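Local structure of restriction endonuclease R.BpuJI (Bacillus pumilus, 2VLA) at residues A28-I33 and N94-D99; G78-Y81 and V86-P89; P139-V144 and N215-A220; A220-I225 and Y234-N239. The protein is a restriction endonuclease that recognises and probably cleaves DNA at or near a specific sequence, represented here by its N-terminal recognition domain bound to cognate DNA. All coordinates share one frame; numbering follows the deposited sequence.

Interaction 1 (A28-I33 and N94-D99); sequences AYANII and NKYIED
A30 meets Y96 at the edge of the aromatic ring. The methyl CB of A30 lies in the plane of the phenol ring, 3.7 Å from CD2 of Y96 and only slightly farther from CE2, so the ring turns its rim and not a face to helix 28-33. What puts it there is the first torsion of Y96: CG is anti to the backbone N (chi1 175°), which swings the ring out of helix 94-99 and along the flank of the other helix. I97 meets A30 from another direction, about a right angle from the ring. Its methyl CD1 touches three atoms of two residues: it sits 3.9 Å from CB of A30, 3.8 Å from the carbonyl O of A30, and 3.6 Å from OD1 of N31. The side chains of I97 and N31 run obliquely past one another, and the methyl leans on the amide oxygen without any polar bond. A30 thus touches both a ring edge and an aliphatic tip, and no hydrogen bond joins the two segments. Its small side chain suits an approach of 10.0 Å between the segment axes, which cross at -107°. On the far side of helix 94-99, K95 and D99 form a salt bridge one turn apart. Behind helix 28-33, OH of Y29 is hydrogen-bonded to ND1 of H68. The arrangement is a nearly perpendicular helix crossing, in which the helix following strand 86-89 packs against the first helix of what appears to be a winged-helix unit.

Interaction 2 (G78-Y81 and V86-P89); sequences GMFY and VIFP
The carbonyl oxygen of Y81 is gripped by two neighbours on the opposing strand. The amide N of F88 donates to Y81 O over 2.9 Å in an almost straight bond (174° at the hydrogen), and the CA-H of I87 adds a weaker contact, with I87 CA 3.4 Å from the same oxygen. The partner bond runs from Y81 N to F88 O at 3.0 Å, which makes Y81 and F88 an antiparallel hydrogen-bonded pair. Their side chains share one face of the sheet. With CG of Y81 lodged between its backbone N and carbonyl carbon (chi1 70°), the phenol folds over the strand partner, and CB of F88 rests on its face in a CH-pi contact, 3.9 Å from the ring centroid. The two rings are nearly parallel, tilted by 23°, yet slid so far apart that they barely overlap. An alanine here would probably leave CB of F88 without its aromatic cover and open a gap on that face of the hairpin. On the other face, F80 and I87 lie side by side, CD1 of F80 touching CG2 of I87 at 3.7 Å, and F44 meets the F80 ring edge-to-face. The chemistry is therefore divided: two backbone bonds set the register of this wing-like hairpin, while apolar contacts on each face fill in around them without any side-chain polar bond between the segments.

Interaction 3 (P139-V144 and N215-A220); sequences PYILQV and NYLELA. With nucleotides of chain C.
L217 meets helix 139-144 with a single methyl, and that methyl makes the whole contact. CD2 of L217 lies 3.7 Å from CD2 of L142 and 3.9 Å from CG2 of I141, tucked against both. CG of L217 is turned anti to the backbone N (chi1 -155°), which sends the branch straight out of helix 215-219 towards its neighbour. L217 and I141 slide past each other in opposite directions, whereas L142 runs at a slant to L217. L217 is modelled in two conformers, and these contacts belong to one of them. The rest of the pairing is loose: the nearest CA atoms, those of L142 and L217, stay 9.0 Å apart, and no hydrogen bond crosses. Neighbours complete the apolar core here, with L222 and I223 on L217, and I243 and A244 of helix 237-244 on L142.

The other flank of helix 215-219 is polar and faces DNA. ND2 of N215 donates to OP2 of DC3 of chain C over 3.0 Å, at 163° on the hydrogen. OD1 of the same amide accepts from NE of R211 one turn back, so both ends of the amide are bonded and its rotation is fixed. A leucine in place of N215 would probably leave the phosphate oxygen without this donor and R211 NE without its acceptor. One helix thus turns a leucine to the core and an amide to the backbone of the DNA, consistent with the DNA-facing helix of a winged helix-turn-helix unit, followed here by the short hairpin 223-225 and 230-232.

Interaction 4 (A220-I225 and Y234-N239); sequences ANLIRI and YREAEN
The carboxylate of E236 lies beside N221, with OE2 4.1 Å from CB of N221, while its other oxygen looks to the amide of N239. That amide donates in its own plane: ND2 of N239 reaches OE1 of E236 at 2.8 Å, nearly along the C-O axis of the carboxylate and almost straight (165°). The bend in the E236 chain (chi2 -84°) turns the carboxylate towards N239. Separately, CG of E236 comes within 3.1 Å of the carbonyl O of N221, the tightest approach of the contact. That oxygen also accepts a hydrogen bond from N233.

Beneath this polar layer, CD2 of L222 touches the CB atoms of E236 and N239, at 3.9 Å each. The leucine meets both side chains at about a right angle, fitting under the bonded pair. N221, with positive phi, forms the Schellman motif that closes helix 203-219, and E236 is the N-cap residue of helix 237-244, so the end of one helix packs on the start of the next. No polar bond crosses, so packing over the single leucine, L222, joins the segments, while the E236-N239 bond, with K107 as a weak, distant ion partner of E236, holds the carboxylate in place.

The four contacts fall into two groups. Interactions 1 and 2 have centres 11 Å apart and touch through M79 of interaction 2: its CB lies 3.6 Å from CD1 of I33, and its thiomethyl end packs near Y29 and A30. Interaction 2 is nested in the chain loop that interaction 1 closes. Interactions 3 and 4, centres 8 Å apart, share A220 and are joined by a probable hydrogen bond of 2.9 Å from I225 N to E218 OE2. Between the groups the centres stand 23 to 29 Å apart without touching. Interaction 3 reaches DNA directly through N215; the nearest atoms of the other three lie about 7 Å from it.

Interaction 1 (A28-I33 and N94-D99)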
loop_
_atom_site.group_PDB
_atom_site.type_symbol
_atom_site.label_atom_id
_atom_site.label_comp_id
_atom_site.label_asym_id
_atom_site.label_seq_id
_atom_site.Cartn_x
_atom_site.Cartn_y
_atom_site.Cartn_z
ATOM N N ALA A 28 -8.199 -10.403 15.217
ATOM C CA ALA A 28 -7.457 -11.614 15.484
ATOM C C ALA A 28 -5.950 -11.402 15.364
ATOM O O ALA A 28 -5.196 -11.753 16.281
ATOM C CB ALA A 28 -7.928 -12.754 14.570
ATOM N N TYR A 29 -5.503 -10.805 14.260
ATOM C CA TYR A 29 -4.081 -10.551 14.081
ATOM C C TYR A 29 -3.570 -9.754 15.307
ATOM O O TYR A 29 -2.531 -10.062 15.876
ATOM C CB TYR A 29 -3.815 -9.724 12.836
ATOM C CG TYR A 29 -4.075 -10.356 11.483
ATOM C CD1 TYR A 29 -3.897 -11.720 11.243
ATOM C CD2 TYR A 29 -4.409 -9.552 10.412
ATOM C CE1 TYR A 29 -4.122 -12.255 9.956
ATOM C CE2 TYR A 29 -4.600 -10.052 9.159
ATOM C CZ TYR A 29 -4.444 -11.390 8.914
ATOM O OH TYR A 29 -4.668 -11.830 7.626
ATOM N N ALA A 30 -4.287 -8.694 15.663
ATOM C CA ALA A 30 -3.816 -7.776 16.690
ATOM C C ALA A 30 -3.766 -8.457 18.054
ATOM O O ALA A 30 -2.816 -8.274 18.817
ATOM C CB ALA A 30 -4.706 -6.557 16.743
ATOM N N ASN A 31 -4.804 -9.210 18.375
ATOM C CA ASN A 31 -4.899 -9.846 19.687
ATOM C C ASN A 31 -3.923 -10.976 19.819
ATOM O O ASN A 31 -3.344 -11.176 20.877
ATOM C CB ASN A 31 -6.325 -10.310 19.967
ATOM C CG ASN A 31 -7.215 -9.174 20.429
ATOM O OD1 ASN A 31 -6.769 -8.286 21.170
ATOM N ND2 ASN A 31 -8.446 -9.173 19.991
ATOM N N ILE A 32 -3.736 -11.731 18.739
ATOM C CA ILE A 32 -2.730 -12.777 18.740
ATOM C C ILE A 32 -1.354 -12.161 19.021
ATOM O O ILE A 32 -0.623 -12.612 19.904
ATOM C CB ILE A 32 -2.698 -13.537 17.415
ATOM C CG1 ILE A 32 -3.991 -14.354 17.254
ATOM C CG2 ILE A 32 -1.441 -14.438 17.356
ATOM C CD1 ILE A 32 -4.209 -14.938 15.846
ATOM N N ILE A 33 -1.004 -11.139 18.265
ATOM C CA ILE A 33 0.299 -10.501 18.419
ATOM C C ILE A 33 0.476 -9.893 19.819
ATOM O O ILE A 33 1.491 -10.113 20.479
ATOM C CB ILE A 33 0.510 -9.442 17.329
ATOM C CG1 ILE A 33 0.689 -10.128 15.976
ATOM C CG2 ILE A 33 1.725 -8.572 17.637
ATOM C CD1 ILE A 33 0.516 -9.193 14.785
ATOM N N ASN A 94 -0.251 -1.490 18.552
ATOM C CA ASN A 94 -0.471 -0.961 19.890
ATOM C C ASN A 94 -1.606 0.091 19.892
ATOM O O ASN A 94 -2.436 0.117 20.794
ATOM C CB ASN A 94 0.820 -0.346 20.449
ATOM C CG ASN A 94 1.880 -1.405 20.814
ATOM O OD1 ASN A 94 1.551 -2.576 21.041
ATOM N ND2 ASN A 94 3.145 -0.985 20.882
ATOM N N LYS A 95 -1.620 0.958 18.892
ATOM C CA LYS A 95 -2.634 2.000 18.821
ATOM C C LYS A 95 -4.031 1.397 18.606
ATOM O O LYS A 95 -4.991 1.786 19.251
ATOM C CB LYS A 95 -2.300 3.000 17.712
ATOM C CG LYS A 95 -3.344 4.073 17.499
ATOM C CD LYS A 95 -2.797 5.200 16.591
ATOM C CE LYS A 95 -3.871 6.241 16.299
ATOM N NZ LYS A 95 -5.056 5.669 15.597
ATOM N N TYR A 96 -4.125 0.442 17.695
ATOM C CA TYR A 96 -5.397 -0.204 17.379
ATOM C C TYR A 96 -5.936 -0.980 18.582
ATOM O O TYR A 96 -7.142 -0.981 18.843
ATOM C CB TYR A 96 -5.199 -1.107 16.159
ATOM C CG TYR A 96 -6.399 -1.941 15.779
ATOM C CD1 TYR A 96 -7.565 -1.354 15.278
ATOM C CD2 TYR A 96 -6.364 -3.324 15.893
ATOM C CE1 TYR A 96 -8.657 -2.145 14.914
ATOM C CE2 TYR A 96 -7.454 -4.116 15.535
ATOM C CZ TYR A 96 -8.586 -3.528 15.062
ATOM O OH TYR A 96 -9.643 -4.342 14.713
ATOM N N ILE A 97 -5.033 -1.605 19.328
ATOM C CA ILE A 97 -5.394 -2.313 20.558
ATOM C C ILE A 97 -6.029 -1.319 21.579
ATOM O O ILE A 97 -6.948 -1.680 22.312
ATOM C CB ILE A 97 -4.135 -3.013 21.181
ATOM C CG1 ILE A 97 -3.739 -4.267 20.369
ATOM C CG2 ILE A 97 -4.359 -3.348 22.665
ATOM C CD1 ILE A 97 -4.655 -5.403 20.517
ATOM N N GLU A 98 -5.564 -0.068 21.582
ATOM C CA GLU A 98 -6.136 0.952 22.475
ATOM C C GLU A 98 -7.423 1.587 21.930
ATOM O O GLU A 98 -8.312 1.938 22.704
ATOM C CB GLU A 98 -5.111 2.081 22.783
ATOM C CG GLU A 98 -3.905 1.659 23.623
ATOM C CD GLU A 98 -4.172 1.586 25.152
ATOM O OE1 GLU A 98 -5.338 1.419 25.590
ATOM O OE2 GLU A 98 -3.192 1.681 25.910
ATOM N N ASP A 99 -7.495 1.827 20.620
ATOM C CA ASP A 99 -8.603 2.643 20.099
ATOM C C ASP A 99 -9.636 1.944 19.232
ATOM O O ASP A 99 -10.691 2.517 18.976
ATOM C CB ASP A 99 -8.103 3.934 19.428
ATOM C CG ASP A 99 -7.374 3.701 18.115
ATOM O OD1 ASP A 99 -7.467 2.612 17.513
ATOM O OD2 ASP A 99 -6.751 4.658 17.641
#

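Interaction 2 (G78-Y81 and V86-P89)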
loop_
_atom_site.group_PDB
_atom_site.type_symbol
_atom_site.label_atom_id
_atom_site.label_comp_id
_atom_site.label_asym_id
_atom_site.label_seq_id
_atom_site.Cartn_x
_atom_site.Cartn_y
_atom_site.Cartn_z
ATOM N N GLY A 78 2.001 -4.184 8.742
ATOM C CA GLY A 78 3.024 -3.675 9.669
ATOM C C GLY A 78 2.648 -3.838 11.141
ATOM O O GLY A 78 2.747 -2.883 11.918
ATOM N N MET A 79 2.297 -5.060 11.543
ATOM C CA MET A 79 1.712 -5.278 12.850
ATOM C C MET A 79 2.702 -5.790 13.899
ATOM O O MET A 79 2.387 -5.824 15.084
ATOM C CB MET A 79 0.506 -6.219 12.744
ATOM C CG MET A 79 -0.612 -5.639 11.898
ATOM S SD MET A 79 -2.095 -6.617 11.864
ATOM C CE MET A 79 -2.779 -6.140 13.450
ATOM N N PHE A 80 3.870 -6.218 13.459
ATOM C CA PHE A 80 4.940 -6.619 14.374
ATOM C C PHE A 80 6.300 -6.335 13.755
ATOM O O PHE A 80 6.399 -6.044 12.581
ATOM C CB PHE A 80 4.815 -8.118 14.744
ATOM C CG PHE A 80 4.976 -9.065 13.573
ATOM C CD1 PHE A 80 6.233 -9.504 13.172
ATOM C CD2 PHE A 80 3.868 -9.589 12.936
ATOM C CE1 PHE A 80 6.369 -10.434 12.134
ATOM C CE2 PHE A 80 4.012 -10.495 11.877
ATOM C CZ PHE A 80 5.256 -10.915 11.490
ATOM N N TYR A 81 7.341 -6.410 14.575
ATOM C CA TYR A 81 8.710 -6.214 14.106
ATOM C C TYR A 81 9.635 -7.021 14.981
ATOM O O TYR A 81 9.227 -7.522 16.028
ATOM C CB TYR A 81 9.100 -4.726 14.122
ATOM C CG TYR A 81 9.260 -4.145 15.510
ATOM C CD1 TYR A 81 8.169 -3.678 16.218
ATOM C CD2 TYR A 81 10.510 -4.057 16.102
ATOM C CE1 TYR A 81 8.310 -3.146 17.477
ATOM C CE2 TYR A 81 10.663 -3.537 17.361
ATOM C CZ TYR A 81 9.564 -3.077 18.044
ATOM O OH TYR A 81 9.720 -2.546 19.309
ATOM N N VAL A 86 13.838 -10.972 19.166
ATOM C CA VAL A 86 12.530 -11.050 19.798
ATOM C C VAL A 86 11.488 -10.310 18.940
ATOM O O VAL A 86 11.782 -9.273 18.353
ATOM C CB VAL A 86 12.559 -10.444 21.219
ATOM C CG1 VAL A 86 11.196 -10.546 21.873
ATOM C CG2 VAL A 86 13.630 -11.151 22.082
ATOM N N ILE A 87 10.289 -10.880 18.837
ATOM C CA ILE A 87 9.208 -10.272 18.057
ATOM C C ILE A 87 8.310 -9.450 18.953
ATOM O O ILE A 87 7.879 -9.919 20.009
ATOM C CB ILE A 87 8.354 -11.346 17.342
ATOM C CG1 ILE A 87 9.253 -12.275 16.518
ATOM C CG2 ILE A 87 7.303 -10.688 16.463
ATOM C CD1 ILE A 87 10.195 -11.544 15.567
ATOM N N PHE A 88 8.071 -8.197 18.547
ATOM C CA PHE A 88 7.277 -7.244 19.325
ATOM C C PHE A 88 6.054 -6.799 18.538
ATOM O O PHE A 88 6.106 -6.713 17.316
ATOM C CB PHE A 88 8.116 -5.996 19.630
ATOM C CG PHE A 88 9.302 -6.255 20.529
ATOM C CD1 PHE A 88 9.166 -6.209 21.905
ATOM C CD2 PHE A 88 10.533 -6.540 19.997
ATOM C CE1 PHE A 88 10.254 -6.454 22.736
ATOM C CE2 PHE A 88 11.635 -6.771 20.825
ATOM C CZ PHE A 88 11.487 -6.729 22.186
ATOM N N PRO A 89 4.983 -6.410 19.244
ATOM C CA PRO A 89 3.890 -5.701 18.574
ATOM C C PRO A 89 4.348 -4.345 18.084
ATOM O O PRO A 89 5.120 -3.692 18.759
ATOM C CB PRO A 89 2.837 -5.537 19.677
ATOM C CG PRO A 89 3.288 -6.429 20.802
ATOM C CD PRO A 89 4.753 -6.540 20.691
#

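Interaction 3 (P139-V144 and N215-A220)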
loop_
_atom_site.group_PDB
_atom_site.type_symbol
_atom_site.label_atom_id
_atom_site.label_comp_id
_atom_site.label_asym_id
_atom_site.label_seq_id
_atom_site.Cartn_x
_atom_site.Cartn_y
_atom_site.Cartn_z
ATOM N N PRO A 139 -0.978 10.150 -0.708
ATOM C CA PRO A 139 -1.073 11.582 -0.885
ATOM C C PRO A 139 -1.287 11.989 -2.356
ATOM O O PRO A 139 -2.105 12.855 -2.650
ATOM C CB PRO A 139 0.272 12.077 -0.338
ATOM C CG PRO A 139 0.594 11.089 0.732
ATOM C CD PRO A 139 0.145 9.767 0.161
ATOM N N TYR A 140 -0.559 11.360 -3.260
ATOM C CA TYR A 140 -0.637 11.720 -4.639
ATOM C C TYR A 140 -2.047 11.456 -5.227
ATOM O O TYR A 140 -2.630 12.291 -5.901
ATOM C CB TYR A 140 0.444 11.002 -5.459
ATOM C CG TYR A 140 0.649 11.608 -6.821
ATOM C CD1 TYR A 140 -0.131 11.221 -7.879
ATOM C CD2 TYR A 140 1.599 12.634 -7.039
ATOM C CE1 TYR A 140 0.008 11.769 -9.092
ATOM C CE2 TYR A 140 1.737 13.186 -8.266
ATOM C CZ TYR A 140 0.944 12.765 -9.298
ATOM O OH TYR A 140 1.028 13.283 -10.564
ATOM N N ILE A 141 -2.591 10.254 -4.962
ATOM C CA ILE A 141 -3.950 9.896 -5.434
ATOM C C ILE A 141 -4.971 10.894 -4.907
ATOM O O ILE A 141 -5.820 11.394 -5.647
ATOM C CB ILE A 141 -4.346 8.462 -4.993
ATOM C CG1 ILE A 141 -3.556 7.421 -5.774
ATOM C CG2 ILE A 141 -5.854 8.227 -5.188
ATOM C CD1 ILE A 141 -3.481 6.080 -5.075
ATOM N N LEU A 142 -4.884 11.200 -3.618
ATOM C CA LEU A 142 -5.815 12.120 -3.027
ATOM C C LEU A 142 -5.720 13.521 -3.709
ATOM O O LEU A 142 -6.731 14.148 -3.984
ATOM C CB LEU A 142 -5.543 12.240 -1.529
ATOM C CG LEU A 142 -5.974 10.998 -0.714
ATOM C CD1 LEU A 142 -5.532 11.219 0.723
ATOM C CD2 LEU A 142 -7.520 10.733 -0.801
ATOM N N GLN A 143 -4.498 13.996 -3.992
ATOM C CA GLN A 143 -4.372 15.255 -4.680
ATOM C C GLN A 143 -4.908 15.215 -6.117
ATOM O O GLN A 143 -5.523 16.164 -6.579
ATOM C CB GLN A 143 -2.921 15.733 -4.668
ATOM C CG GLN A 143 -2.713 17.148 -5.263
ATOM C CD GLN A 143 -3.300 18.235 -4.401
ATOM O OE1 GLN A 143 -3.565 18.039 -3.232
ATOM N NE2 GLN A 143 -3.360 19.437 -4.950
ATOM N N VAL A 144 -4.681 14.104 -6.819
ATOM C CA VAL A 144 -5.250 13.938 -8.157
ATOM C C VAL A 144 -6.805 14.018 -8.090
ATOM O O VAL A 144 -7.439 14.688 -8.892
ATOM C CB VAL A 144 -4.805 12.594 -8.777
ATOM C CG1 VAL A 144 -5.670 12.215 -10.005
ATOM C CG2 VAL A 144 -3.336 12.633 -9.160
ATOM N N ASN A 215 -8.674 0.084 -2.318
ATOM C CA ASN A 215 -9.393 -0.480 -1.176
ATOM C C ASN A 215 -8.904 0.054 0.163
ATOM O O ASN A 215 -9.693 0.241 1.082
ATOM C CB ASN A 215 -9.264 -2.027 -1.158
ATOM C CG ASN A 215 -10.147 -2.733 -2.166
ATOM O OD1 ASN A 215 -11.025 -2.136 -2.787
ATOM N ND2 ASN A 215 -9.897 -4.026 -2.321
ATOM N N TYR A 216 -7.595 0.206 0.317
ATOM C CA TYR A 216 -7.075 0.667 1.599
ATOM C C TYR A 216 -7.443 2.129 1.844
ATOM O O TYR A 216 -7.719 2.506 2.951
ATOM C CB TYR A 216 -5.543 0.386 1.730
ATOM C CG TYR A 216 -5.273 -1.102 1.676
ATOM C CD1 TYR A 216 -5.976 -1.971 2.487
ATOM C CD2 TYR A 216 -4.403 -1.638 0.746
ATOM C CE1 TYR A 216 -5.819 -3.331 2.388
ATOM C CE2 TYR A 216 -4.248 -3.010 0.634
ATOM C CZ TYR A 216 -4.971 -3.850 1.469
ATOM O OH TYR A 216 -4.881 -5.245 1.331
ATOM N N LEU A 217 -7.497 2.916 0.788
ATOM C CA LEU A 217 -7.953 4.280 0.906
ATOM C C LEU A 217 -9.476 4.344 1.208
ATOM O O LEU A 217 -9.950 5.277 1.868
ATOM C CB LEU A 217 -7.605 5.052 -0.371
ATOM C CG LEU A 217 -7.434 6.556 -0.303
ATOM C CD1 LEU A 217 -6.341 6.945 0.691
ATOM C CD2 LEU A 217 -7.133 7.113 -1.696
ATOM N N GLU A 218 -10.222 3.337 0.747
ATOM C CA GLU A 218 -11.624 3.242 1.060
ATOM C C GLU A 218 -11.849 2.782 2.510
ATOM O O GLU A 218 -12.726 3.309 3.209
ATOM C CB GLU A 218 -12.312 2.278 0.094
ATOM C CG GLU A 218 -13.836 2.237 0.234
ATOM C CD GLU A 218 -14.478 1.298 -0.762
ATOM O OE1 GLU A 218 -14.226 0.071 -0.662
ATOM O OE2 GLU A 218 -15.227 1.797 -1.642
ATOM N N LEU A 219 -11.034 1.833 2.969
ATOM C CA LEU A 219 -11.084 1.410 4.360
ATOM C C LEU A 219 -10.701 2.519 5.339
ATOM O O LEU A 219 -11.134 2.510 6.473
ATOM C CB LEU A 219 -10.196 0.179 4.574
ATOM C CG LEU A 219 -10.756 -1.139 4.023
ATOM C CD1 LEU A 219 -9.678 -2.162 3.921
ATOM C CD2 LEU A 219 -11.889 -1.622 4.907
ATOM N N ALA A 220 -9.880 3.454 4.878
ATOM C CA ALA A 220 -9.510 4.650 5.652
ATOM C C ALA A 220 -10.647 5.693 5.648
ATOM O O ALA A 220 -10.550 6.731 6.302
ATOM C CB ALA A 220 -8.237 5.250 5.077
ATOM P P DC C 3 -12.339 -7.009 -3.303
ATOM O OP1 DC C 3 -13.125 -6.621 -2.109
ATOM O OP2 DC C 3 -11.374 -6.096 -3.912
ATOM O "O5'" DC C 3 -11.532 -8.349 -2.978
ATOM C "C5'" DC C 3 -12.185 -9.435 -2.335
ATOM C "C4'" DC C 3 -11.322 -10.668 -2.374
ATOM O "O4'" DC C 3 -11.252 -11.178 -3.718
ATOM C "C3'" DC C 3 -9.872 -10.412 -1.980
ATOM O "O3'" DC C 3 -9.351 -11.419 -1.134
ATOM C "C2'" DC C 3 -9.141 -10.434 -3.320
ATOM C "C1'" DC C 3 -9.917 -11.554 -3.962
ATOM N N1 DC C 3 -9.712 -11.732 -5.379
ATOM C C2 DC C 3 -9.768 -13.024 -5.940
ATOM O O2 DC C 3 -10.071 -14.020 -5.224
ATOM N N3 DC C 3 -9.540 -13.146 -7.262
ATOM C C4 DC C 3 -9.256 -12.082 -8.006
ATOM N N4 DC C 3 -9.052 -12.260 -9.302
ATOM C C5 DC C 3 -9.172 -10.788 -7.440
ATOM C C6 DC C 3 -9.366 -10.664 -6.138
#

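Interaction 4 (A220-I225 and Y234-N239)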
loop_
_atom_site.group_PDB
_atom_site.type_symbol
_atom_site.label_atom_id
_atom_site.label_comp_id
_atom_site.label_asym_id
_atom_site.label_seq_id
_atom_site.Cartn_x
_atom_site.Cartn_y
_atom_site.Cartn_z
ATOM N N ALA A 220 -9.880 3.454 4.878
ATOM C CA ALA A 220 -9.510 4.650 5.652
ATOM C C ALA A 220 -10.647 5.693 5.648
ATOM O O ALA A 220 -10.550 6.731 6.302
ATOM C CB ALA A 220 -8.237 5.250 5.077
ATOM N N ASN A 221 -11.738 5.379 4.941
ATOM C CA ASN A 221 -12.886 6.280 4.812
ATOM C C ASN A 221 -12.566 7.586 4.083
ATOM O O ASN A 221 -13.226 8.595 4.299
ATOM C CB ASN A 221 -13.476 6.596 6.187
ATOM C CG ASN A 221 -14.369 5.500 6.692
ATOM O OD1 ASN A 221 -14.879 4.694 5.913
ATOM N ND2 ASN A 221 -14.575 5.459 8.003
ATOM N N LEU A 222 -11.583 7.553 3.193
ATOM C CA LEU A 222 -11.206 8.762 2.462
ATOM C C LEU A 222 -11.827 8.816 1.071
ATOM O O LEU A 222 -12.024 9.913 0.515
ATOM C CB LEU A 222 -9.699 8.897 2.392
ATOM C CG LEU A 222 -9.027 8.889 3.757
ATOM C CD1 LEU A 222 -7.544 9.055 3.605
ATOM C CD2 LEU A 222 -9.636 9.965 4.691
ATOM N N ILE A 223 -12.203 7.648 0.542
ATOM C CA ILE A 223 -12.847 7.566 -0.763
ATOM C C ILE A 223 -13.946 6.542 -0.756
ATOM O O ILE A 223 -14.052 5.750 0.166
ATOM C CB ILE A 223 -11.849 7.215 -1.863
ATOM C CG1 ILE A 223 -11.306 5.774 -1.673
ATOM C CG2 ILE A 223 -10.701 8.273 -1.914
ATOM C CD1 ILE A 223 -10.537 5.177 -2.847
ATOM N N ARG A 224 -14.770 6.577 -1.798
ATOM C CA ARG A 224 -15.752 5.539 -2.055
ATOM C C ARG A 224 -15.597 5.098 -3.509
ATOM O O ARG A 224 -15.562 5.939 -4.422
ATOM C CB ARG A 224 -17.163 6.075 -1.811
ATOM C CG ARG A 224 -18.254 5.020 -1.909
ATOM C CD ARG A 224 -18.950 4.782 -0.557
ATOM N NE ARG A 224 -18.519 3.540 0.097
ATOM C CZ ARG A 224 -18.300 2.391 -0.541
ATOM N NH1 ARG A 224 -18.467 2.315 -1.845
ATOM N NH2 ARG A 224 -17.915 1.317 0.135
ATOM N N ILE A 225 -15.402 3.794 -3.709
ATOM C CA ILE A 225 -15.248 3.221 -5.009
ATOM C C ILE A 225 -16.598 2.631 -5.404
ATOM O O ILE A 225 -17.097 1.740 -4.735
ATOM C CB ILE A 225 -14.224 2.028 -4.979
ATOM C CG1 ILE A 225 -12.871 2.448 -4.386
ATOM C CG2 ILE A 225 -14.025 1.456 -6.384
ATOM C CD1 ILE A 225 -11.980 1.257 -4.030
ATOM N N TYR A 234 -16.067 13.651 1.359
ATOM C CA TYR A 234 -15.756 14.966 1.932
ATOM C C TYR A 234 -16.193 15.098 3.403
ATOM O O TYR A 234 -15.859 16.070 4.056
ATOM C CB TYR A 234 -16.350 16.089 1.074
ATOM C CG TYR A 234 -15.529 16.379 -0.174
ATOM C CD1 TYR A 234 -14.406 17.176 -0.106
ATOM C CD2 TYR A 234 -15.857 15.810 -1.404
ATOM C CE1 TYR A 234 -13.641 17.442 -1.222
ATOM C CE2 TYR A 234 -15.091 16.052 -2.531
ATOM C CZ TYR A 234 -13.985 16.903 -2.430
ATOM O OH TYR A 234 -13.191 17.190 -3.528
ATOM N N ARG A 235 -16.918 14.115 3.921
ATOM C CA ARG A 235 -17.117 14.033 5.352
ATOM C C ARG A 235 -15.769 13.923 6.078
ATOM O O ARG A 235 -15.656 14.283 7.241
ATOM C CB ARG A 235 -18.019 12.841 5.703
ATOM C CG ARG A 235 -19.419 12.968 5.153
ATOM N N GLU A 236 -14.748 13.438 5.363
ATOM C CA GLU A 236 -13.395 13.292 5.904
ATOM C C GLU A 236 -12.452 14.319 5.259
ATOM O O GLU A 236 -11.246 14.072 5.110
ATOM C CB GLU A 236 -12.868 11.886 5.655
ATOM C CG GLU A 236 -13.557 10.819 6.493
ATOM C CD GLU A 236 -12.965 10.685 7.882
ATOM O OE1 GLU A 236 -11.944 11.349 8.175
ATOM O OE2 GLU A 236 -13.528 9.899 8.687
ATOM N N ALA A 237 -13.005 15.477 4.901
ATOM C CA ALA A 237 -12.224 16.542 4.273
ATOM C C ALA A 237 -10.964 16.883 5.059
ATOM O O ALA A 237 -9.931 17.152 4.469
ATOM C CB ALA A 237 -13.081 17.791 4.083
ATOM N N GLU A 238 -11.039 16.875 6.383
ATOM C CA GLU A 238 -9.870 17.276 7.184
ATOM C C GLU A 238 -8.705 16.307 6.973
ATOM O O GLU A 238 -7.581 16.722 6.700
ATOM C CB GLU A 238 -10.220 17.368 8.656
ATOM C CG GLU A 238 -11.110 18.530 8.994
ATOM C CD GLU A 238 -11.086 18.865 10.470
ATOM O OE1 GLU A 238 -11.585 18.052 11.261
ATOM O OE2 GLU A 238 -10.569 19.948 10.835
ATOM N N ASN A 239 -8.999 15.017 7.029
ATOM C CA ASN A 239 -7.977 14.002 6.793
ATOM C C ASN A 239 -7.516 13.966 5.342
ATOM O O ASN A 239 -6.345 13.788 5.071
ATOM C CB ASN A 239 -8.477 12.636 7.216
ATOM C CG ASN A 239 -8.364 12.420 8.707
ATOM O OD1 ASN A 239 -7.347 12.738 9.313
ATOM N ND2 ASN A 239 -9.403 11.857 9.301
#